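Local coordinates for protein 3-hydroxyisobutyrate dehydrogenase (Thermus thermophilus, PDB 2CVZ) that probably catalyses the NADP-dependent oxidation of 3-hydroxyisobutyrate in valine catabolism, with NADPH bound in the crystal, at residues C[211-216]-C[271-276]; C[221-226]-C[279-284]. One frame throughout, in Å; residues are numbered along the deposited sequence.

Contacts 1 and 2 lie side by side in the helical C-terminal part of the chain, their centres about 8 Å apart. Their segments alternate along the sequence. The loop 221-226 leads away from the helix that begins in 211-216, and helix 276-284 follows directly on the turn in 271-276. The two contacts touch: Asp272 OD1 probably accepts a hydrogen bond from Thr226 N at 3.0 Å, and Glu275 CG packs on Phe223 CD1 at 3.5 Å. Contact 2 reaches the cofactor through Thr226 alone, whose backbone oxygen accepts from the NADPH carboxamide; in contact 1 the His273 side chain comes within about 6 Å of NADPH, nearest atoms.

Contact 1 (C[211-216]-C[271-276]); sequences ENLIPQ and ADHVEA
Leu213 and Val274 are the backbone positions of closest approach, with their CA atoms 7.4 Å apart, and no hydrogen bond crosses between 211-216 and 271-276. The contact is apolar and small. Leu213 carries it with one methyl, CD1, which lies 4.1 Å from His273 CE1. The leucine and histidine side chains cross at about a right angle, and the methyl meets the imidazole obliquely. The same CD1 is 4.3 Å from Val274 CG2. That valine methyl lies above one face of the His273 ring, offset toward its rim. His273 has CG between its backbone N and carbonyl carbon (chi1 64°), which brings CE1 to the leucine. The contact joins the junction of helices 208-212 and 214-219 to the Asx turn and short 3-10 segment before helix 276-284, within the all-helical C-terminal part of this dehydrogenase. In that turn Val274 N donates to Asp272 OD2 at 3.1 Å, from above the carboxylate plane. Glu275 OE1 accepts from Asp272 N at 2.8 Å, on its anti side. Beyond the two segments, Asp272 OD2 forms a salt bridge with Arg217, and Phe227 meets the His273 ring edge-to-face. Leu213 packs on Leu172 of the long helix 160-188.

Contact 2 (C[221-226]-C[279-284]); sequences RAFPKT and LLERWG. With NDP (NADPH dihydro-nicotinamide-adenine-dinucleotide phosphate), chain G.
Arg221 and Glu281 meet in a two-pronged, end-on salt bridge. Arg221 NH1 donates to Glu281 OE2 at 2.7 Å, on the syn lone pair. Arg221 NH2 donates to Glu281 OE1 at 3.0 Å in a nearly straight bond (174°). The guanidinium and carboxylate planes are 33° apart, so the pair is twisted rather than coplanar. Phe223 lies beside it: its CZ is 4.1 Å from Glu281 OE1, and its CE2 sits 3.5 Å above the centre of the guanidinium plane. The arginine chain is bent at chi2 and chi3, which folds its head back over the edge of the Phe223 ring. Glu281 runs straight out beyond CG to meet it. With an alanine at Arg221, the buried Glu281 carboxylate would probably lose its charged mate and the edge of Phe223 its cover. Further out, Glu281 OE2 also accepts from Ile288 N, and Arg278 makes a cation-pi contact with Phe223. Arg221 has positive phi and is the first residue to leave helical geometry after helix 214-219. The salt bridge thus ties this helix exit to helix 276-284. At the other end of the loop, Thr226 O accepts from N7N of NADPH at 2.9 Å, part of the nicotinamide end of the cofactor pocket.

Contact 1 (C[211-216]-C[271-276])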
loop_
_atom_site.group_PDB
_atom_site.type_symbol
_atom_site.label_atom_id
_atom_site.label_comp_id
_atom_site.label_asym_id
_atom_site.label_seq_id
_atom_site.Cartn_x
_atom_site.Cartn_y
_atom_site.Cartn_z
ATOM N N GLU C 211 14.481 -1.926 -19.290
ATOM C CA GLU C 211 15.252 -1.934 -20.529
ATOM C C GLU C 211 16.504 -1.065 -20.521
ATOM O O GLU C 211 17.568 -1.506 -20.957
ATOM C CB GLU C 211 14.382 -1.474 -21.705
ATOM C CG GLU C 211 13.110 -2.266 -21.938
ATOM C CD GLU C 211 12.250 -1.663 -23.041
ATOM O OE1 GLU C 211 11.858 -0.480 -22.916
ATOM O OE2 GLU C 211 11.966 -2.370 -24.031
ATOM N N ASN C 212 16.381 0.158 -20.016
ATOM C CA ASN C 212 17.493 1.101 -20.054
ATOM C C ASN C 212 18.080 1.652 -18.762
ATOM O O ASN C 212 18.984 2.490 -18.816
ATOM C CB ASN C 212 17.095 2.278 -20.943
ATOM C CG ASN C 212 16.488 1.827 -22.260
ATOM O OD1 ASN C 212 17.104 1.071 -23.008
ATOM N ND2 ASN C 212 15.274 2.284 -22.544
ATOM N N LEU C 213 17.584 1.210 -17.611
ATOM C CA LEU C 213 18.113 1.718 -16.350
ATOM C C LEU C 213 18.724 0.651 -15.454
ATOM O O LEU C 213 19.881 0.754 -15.055
ATOM C CB LEU C 213 17.022 2.461 -15.572
ATOM C CG LEU C 213 16.483 3.762 -16.172
ATOM C CD1 LEU C 213 15.407 4.341 -15.260
ATOM C CD2 LEU C 213 17.618 4.760 -16.336
ATOM N N ILE C 214 17.942 -0.378 -15.142
ATOM C CA ILE C 214 18.405 -1.438 -14.260
ATOM C C ILE C 214 19.593 -2.249 -14.783
ATOM O O ILE C 214 20.566 -2.463 -14.063
ATOM C CB ILE C 214 17.237 -2.384 -13.898
ATOM C CG1 ILE C 214 16.135 -1.581 -13.193
ATOM C CG2 ILE C 214 17.727 -3.503 -12.993
ATOM C CD1 ILE C 214 14.891 -2.383 -12.844
ATOM N N PRO C 215 19.534 -2.713 -16.039
ATOM C CA PRO C 215 20.666 -3.494 -16.548
ATOM C C PRO C 215 21.969 -2.701 -16.569
ATOM O O PRO C 215 23.022 -3.208 -16.184
ATOM C CB PRO C 215 20.219 -3.877 -17.960
ATOM C CG PRO C 215 18.729 -3.893 -17.866
ATOM C CD PRO C 215 18.441 -2.670 -17.026
ATOM N N GLN C 216 21.884 -1.452 -17.014
ATOM C CA GLN C 216 23.049 -0.584 -17.136
ATOM C C GLN C 216 23.581 0.032 -15.841
ATOM O O GLN C 216 24.782 0.282 -15.722
ATOM C CB GLN C 216 22.754 0.546 -18.131
ATOM C CG GLN C 216 22.356 0.079 -19.532
ATOM C CD GLN C 216 20.929 -0.445 -19.608
ATOM O OE1 GLN C 216 20.189 -0.423 -18.623
ATOM N NE2 GLN C 216 20.534 -0.912 -20.792
ATOM N N ALA C 271 21.709 11.094 -3.941
ATOM C CA ALA C 271 22.007 9.794 -4.523
ATOM C C ALA C 271 21.270 9.805 -5.862
ATOM O O ALA C 271 20.395 10.643 -6.070
ATOM C CB ALA C 271 21.468 8.687 -3.638
ATOM N N ASP C 272 21.617 8.901 -6.773
ATOM C CA ASP C 272 20.925 8.860 -8.056
ATOM C C ASP C 272 19.563 8.218 -7.825
ATOM O O ASP C 272 19.418 7.369 -6.942
ATOM C CB ASP C 272 21.705 8.038 -9.082
ATOM C CG ASP C 272 21.019 8.007 -10.435
ATOM O OD1 ASP C 272 20.967 9.065 -11.094
ATOM O OD2 ASP C 272 20.525 6.932 -10.831
ATOM N N HIS C 273 18.568 8.613 -8.614
ATOM C CA HIS C 273 17.227 8.059 -8.446
ATOM C C HIS C 273 17.199 6.535 -8.507
ATOM O O HIS C 273 16.439 5.891 -7.779
ATOM C CB HIS C 273 16.256 8.649 -9.485
ATOM C CG HIS C 273 16.590 8.308 -10.906
ATOM N ND1 HIS C 273 15.642 7.860 -11.804
ATOM C CD2 HIS C 273 17.752 8.386 -11.597
ATOM C CE1 HIS C 273 16.208 7.678 -12.984
ATOM N NE2 HIS C 273 17.487 7.991 -12.887
ATOM N N VAL C 274 18.029 5.951 -9.365
ATOM C CA VAL C 274 18.062 4.500 -9.493
ATOM C C VAL C 274 18.647 3.836 -8.247
ATOM O O VAL C 274 18.415 2.654 -7.996
ATOM C CB VAL C 274 18.861 4.077 -10.744
ATOM C CG1 VAL C 274 18.923 2.559 -10.847
ATOM C CG2 VAL C 274 18.199 4.659 -11.988
ATOM N N GLU C 275 19.397 4.596 -7.457
ATOM C CA GLU C 275 19.975 4.045 -6.235
ATOM C C GLU C 275 18.889 3.722 -5.214
ATOM O O GLU C 275 19.159 3.119 -4.174
ATOM C CB GLU C 275 20.999 5.015 -5.638
ATOM C CG GLU C 275 22.348 4.951 -6.343
ATOM C CD GLU C 275 23.407 5.795 -5.671
ATOM O OE1 GLU C 275 23.522 6.990 -6.008
ATOM O OE2 GLU C 275 24.122 5.259 -4.798
ATOM N N ALA C 276 17.656 4.118 -5.510
ATOM C CA ALA C 276 16.554 3.825 -4.603
ATOM C C ALA C 276 16.491 2.311 -4.411
ATOM O O ALA C 276 16.105 1.822 -3.350
ATOM C CB ALA C 276 15.233 4.349 -5.177
#

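Contact 2 (C[221-226]-C[279-284])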
loop_
_atom_site.group_PDB
_atom_site.type_symbol
_atom_site.label_atom_id
_atom_site.label_comp_id
_atom_site.label_asym_id
_atom_site.label_seq_id
_atom_site.Cartn_x
_atom_site.Cartn_y
_atom_site.Cartn_z
ATOM N N ARG C 221 26.554 -2.408 -11.135
ATOM C CA ARG C 221 26.950 -1.811 -9.862
ATOM C C ARG C 221 27.532 -0.423 -10.103
ATOM O O ARG C 221 28.101 0.186 -9.198
ATOM C CB ARG C 221 27.990 -2.683 -9.140
ATOM C CG ARG C 221 27.613 -4.149 -9.021
ATOM C CD ARG C 221 26.180 -4.317 -8.536
ATOM N NE ARG C 221 25.960 -3.727 -7.221
ATOM C CZ ARG C 221 24.760 -3.561 -6.674
ATOM N NH1 ARG C 221 23.672 -3.938 -7.336
ATOM N NH2 ARG C 221 24.643 -3.027 -5.467
ATOM N N ALA C 222 27.375 0.073 -11.326
ATOM C CA ALA C 222 27.896 1.384 -11.704
ATOM C C ALA C 222 27.200 2.536 -10.986
ATOM O O ALA C 222 27.855 3.468 -10.508
ATOM C CB ALA C 222 27.782 1.571 -13.215
ATOM N N PHE C 223 25.873 2.474 -10.930
ATOM C CA PHE C 223 25.072 3.507 -10.283
ATOM C C PHE C 223 25.551 4.920 -10.604
ATOM O O PHE C 223 25.885 5.698 -9.707
ATOM C CB PHE C 223 25.060 3.288 -8.769
ATOM C CG PHE C 223 24.238 2.109 -8.338
ATOM C CD1 PHE C 223 22.850 2.141 -8.440
ATOM C CD2 PHE C 223 24.848 0.960 -7.844
ATOM C CE1 PHE C 223 22.081 1.045 -8.055
ATOM C CE2 PHE C 223 24.087 -0.143 -7.456
ATOM C CZ PHE C 223 22.699 -0.099 -7.562
ATOM N N PRO C 224 25.595 5.274 -11.898
ATOM C CA PRO C 224 26.041 6.619 -12.263
ATOM C C PRO C 224 25.046 7.661 -11.767
ATOM O O PRO C 224 23.855 7.378 -11.628
ATOM C CB PRO C 224 26.115 6.554 -13.788
ATOM C CG PRO C 224 25.029 5.580 -14.133
ATOM C CD PRO C 224 25.239 4.494 -13.097
ATOM N N LYS C 225 25.540 8.860 -11.490
ATOM C CA LYS C 225 24.690 9.943 -11.008
ATOM C C LYS C 225 24.245 10.818 -12.177
ATOM O O LYS C 225 25.058 11.527 -12.765
ATOM C CB LYS C 225 25.459 10.787 -9.985
ATOM C CG LYS C 225 24.736 12.043 -9.533
ATOM C CD LYS C 225 23.422 11.710 -8.843
ATOM C CE LYS C 225 22.713 12.973 -8.379
ATOM N NZ LYS C 225 23.555 13.781 -7.453
ATOM N N THR C 226 22.961 10.757 -12.525
ATOM C CA THR C 226 22.444 11.563 -13.630
ATOM C C THR C 226 21.165 12.317 -13.271
ATOM O O THR C 226 20.881 13.366 -13.842
ATOM C CB THR C 226 22.157 10.703 -14.893
ATOM O OG1 THR C 226 20.991 9.897 -14.677
ATOM C CG2 THR C 226 23.343 9.796 -15.205
ATOM N N LEU C 279 18.044 0.404 -1.420
ATOM C CA LEU C 279 17.282 0.199 -0.191
ATOM C C LEU C 279 16.708 -1.211 -0.170
ATOM O O LEU C 279 16.682 -1.872 0.873
ATOM C CB LEU C 279 16.154 1.229 -0.081
ATOM C CG LEU C 279 15.291 1.158 1.183
ATOM C CD1 LEU C 279 16.180 1.204 2.421
ATOM C CD2 LEU C 279 14.301 2.315 1.189
ATOM N N LEU C 280 16.249 -1.676 -1.328
ATOM C CA LEU C 280 15.692 -3.017 -1.443
ATOM C C LEU C 280 16.804 -4.049 -1.278
ATOM O O LEU C 280 16.594 -5.113 -0.692
ATOM C CB LEU C 280 15.005 -3.195 -2.802
ATOM C CG LEU C 280 13.755 -2.338 -3.014
ATOM C CD1 LEU C 280 13.270 -2.464 -4.453
ATOM C CD2 LEU C 280 12.668 -2.781 -2.035
ATOM N N GLU C 281 17.987 -3.732 -1.793
ATOM C CA GLU C 281 19.125 -4.641 -1.678
ATOM C C GLU C 281 19.543 -4.696 -0.216
ATOM O O GLU C 281 19.943 -5.744 0.290
ATOM C CB GLU C 281 20.293 -4.151 -2.531
ATOM C CG GLU C 281 19.964 -4.026 -4.008
ATOM C CD GLU C 281 21.173 -3.635 -4.836
ATOM O OE1 GLU C 281 21.886 -2.690 -4.436
ATOM O OE2 GLU C 281 21.405 -4.269 -5.889
ATOM N N ARG C 282 19.447 -3.548 0.449
ATOM C CA ARG C 282 19.781 -3.439 1.865
ATOM C C ARG C 282 18.908 -4.409 2.654
ATOM O O ARG C 282 19.410 -5.269 3.379
ATOM C CB ARG C 282 19.535 -2.003 2.347
ATOM C CG ARG C 282 19.216 -1.869 3.833
ATOM C CD ARG C 282 20.302 -1.120 4.575
ATOM N NE ARG C 282 20.428 0.275 4.160
ATOM C CZ ARG C 282 19.677 1.274 4.617
ATOM N NH1 ARG C 282 18.728 1.047 5.515
ATOM N NH2 ARG C 282 19.891 2.510 4.188
ATOM N N TRP C 283 17.597 -4.270 2.502
ATOM C CA TRP C 283 16.656 -5.132 3.207
ATOM C C TRP C 283 16.793 -6.592 2.798
ATOM O O TRP C 283 16.748 -7.487 3.640
ATOM C CB TRP C 283 15.215 -4.678 2.955
ATOM C CG TRP C 283 14.887 -3.320 3.483
ATOM C CD1 TRP C 283 15.432 -2.707 4.577
ATOM C CD2 TRP C 283 13.884 -2.429 2.984
ATOM N NE1 TRP C 283 14.827 -1.490 4.791
ATOM C CE2 TRP C 283 13.872 -1.295 3.828
ATOM C CE3 TRP C 283 12.989 -2.480 1.906
ATOM C CZ2 TRP C 283 13.000 -0.222 3.628
ATOM C CZ3 TRP C 283 12.120 -1.412 1.708
ATOM C CH2 TRP C 283 12.133 -0.297 2.566
ATOM N N GLY C 284 16.960 -6.827 1.503
ATOM C CA GLY C 284 17.079 -8.183 1.006
ATOM C C GLY C 284 18.361 -8.891 1.395
ATOM O O GLY C 284 18.404 -10.117 1.423
HETATM P PA NDP G . 21.026 19.882 -11.266
HETATM O O1A NDP G . 22.078 19.216 -11.986
HETATM O O2A NDP G . 20.840 19.769 -9.776
HETATM O O5B NDP G . 21.145 21.462 -11.680
HETATM C C5B NDP G . 20.258 22.420 -11.091
HETATM C C4B NDP G . 20.684 23.733 -11.731
HETATM O O4B NDP G . 19.843 24.755 -11.129
HETATM C C3B NDP G . 22.105 24.158 -11.552
HETATM O O3B NDP G . 22.552 24.838 -12.753
HETATM C C2B NDP G . 22.079 25.109 -10.419
HETATM O O2B NDP G . 23.171 26.020 -10.267
HETATM C C1B NDP G . 20.730 25.731 -10.605
HETATM N N9A NDP G . 20.188 26.306 -9.344
HETATM C C8A NDP G . 19.843 25.638 -8.145
HETATM N N7A NDP G . 19.388 26.489 -7.246
HETATM C C5A NDP G . 19.426 27.725 -7.829
HETATM C C6A NDP G . 19.080 29.028 -7.402
HETATM N N6A NDP G . 18.598 29.227 -6.175
HETATM N N1A NDP G . 19.242 30.072 -8.253
HETATM C C2A NDP G . 19.732 29.865 -9.497
HETATM N N3A NDP G . 20.088 28.677 -9.997
HETATM C C4A NDP G . 19.909 27.634 -9.104
HETATM O O3 NDP G . 19.627 19.555 -11.908
HETATM P PN NDP G . 19.081 18.694 -13.137
HETATM O O1N NDP G . 19.460 17.301 -12.881
HETATM O O2N NDP G . 19.606 19.424 -14.339
HETATM O O5D NDP G . 17.518 19.000 -13.033
HETATM C C5D NDP G . 16.964 20.334 -13.277
HETATM C C4D NDP G . 15.449 20.146 -13.594
HETATM O O4D NDP G . 15.346 19.189 -14.645
HETATM C C3D NDP G . 14.683 19.535 -12.416
HETATM O O3D NDP G . 13.391 20.153 -12.329
HETATM C C2D NDP G . 14.639 18.061 -12.720
HETATM O O2D NDP G . 13.600 17.451 -11.975
HETATM C C1D NDP G . 14.411 18.168 -14.286
HETATM N N1N NDP G . 14.777 16.940 -15.058
HETATM C C2N NDP G . 15.968 16.248 -14.702
HETATM C C3N NDP G . 16.288 15.070 -15.492
HETATM C C7N NDP G . 17.503 14.300 -15.203
HETATM O O7N NDP G . 17.681 13.131 -15.601
HETATM N N7N NDP G . 18.501 14.853 -14.488
HETATM C C4N NDP G . 15.425 14.695 -16.531
HETATM C C5N NDP G . 14.288 15.379 -16.850
HETATM C C6N NDP G . 13.961 16.502 -16.116
HETATM P P2B NDP G . 24.543 25.640 -9.646
HETATM O O1X NDP G . 25.041 26.936 -9.143
HETATM O O2X NDP G . 25.397 25.047 -10.712
HETATM O O3X NDP G . 24.335 24.644 -8.506
#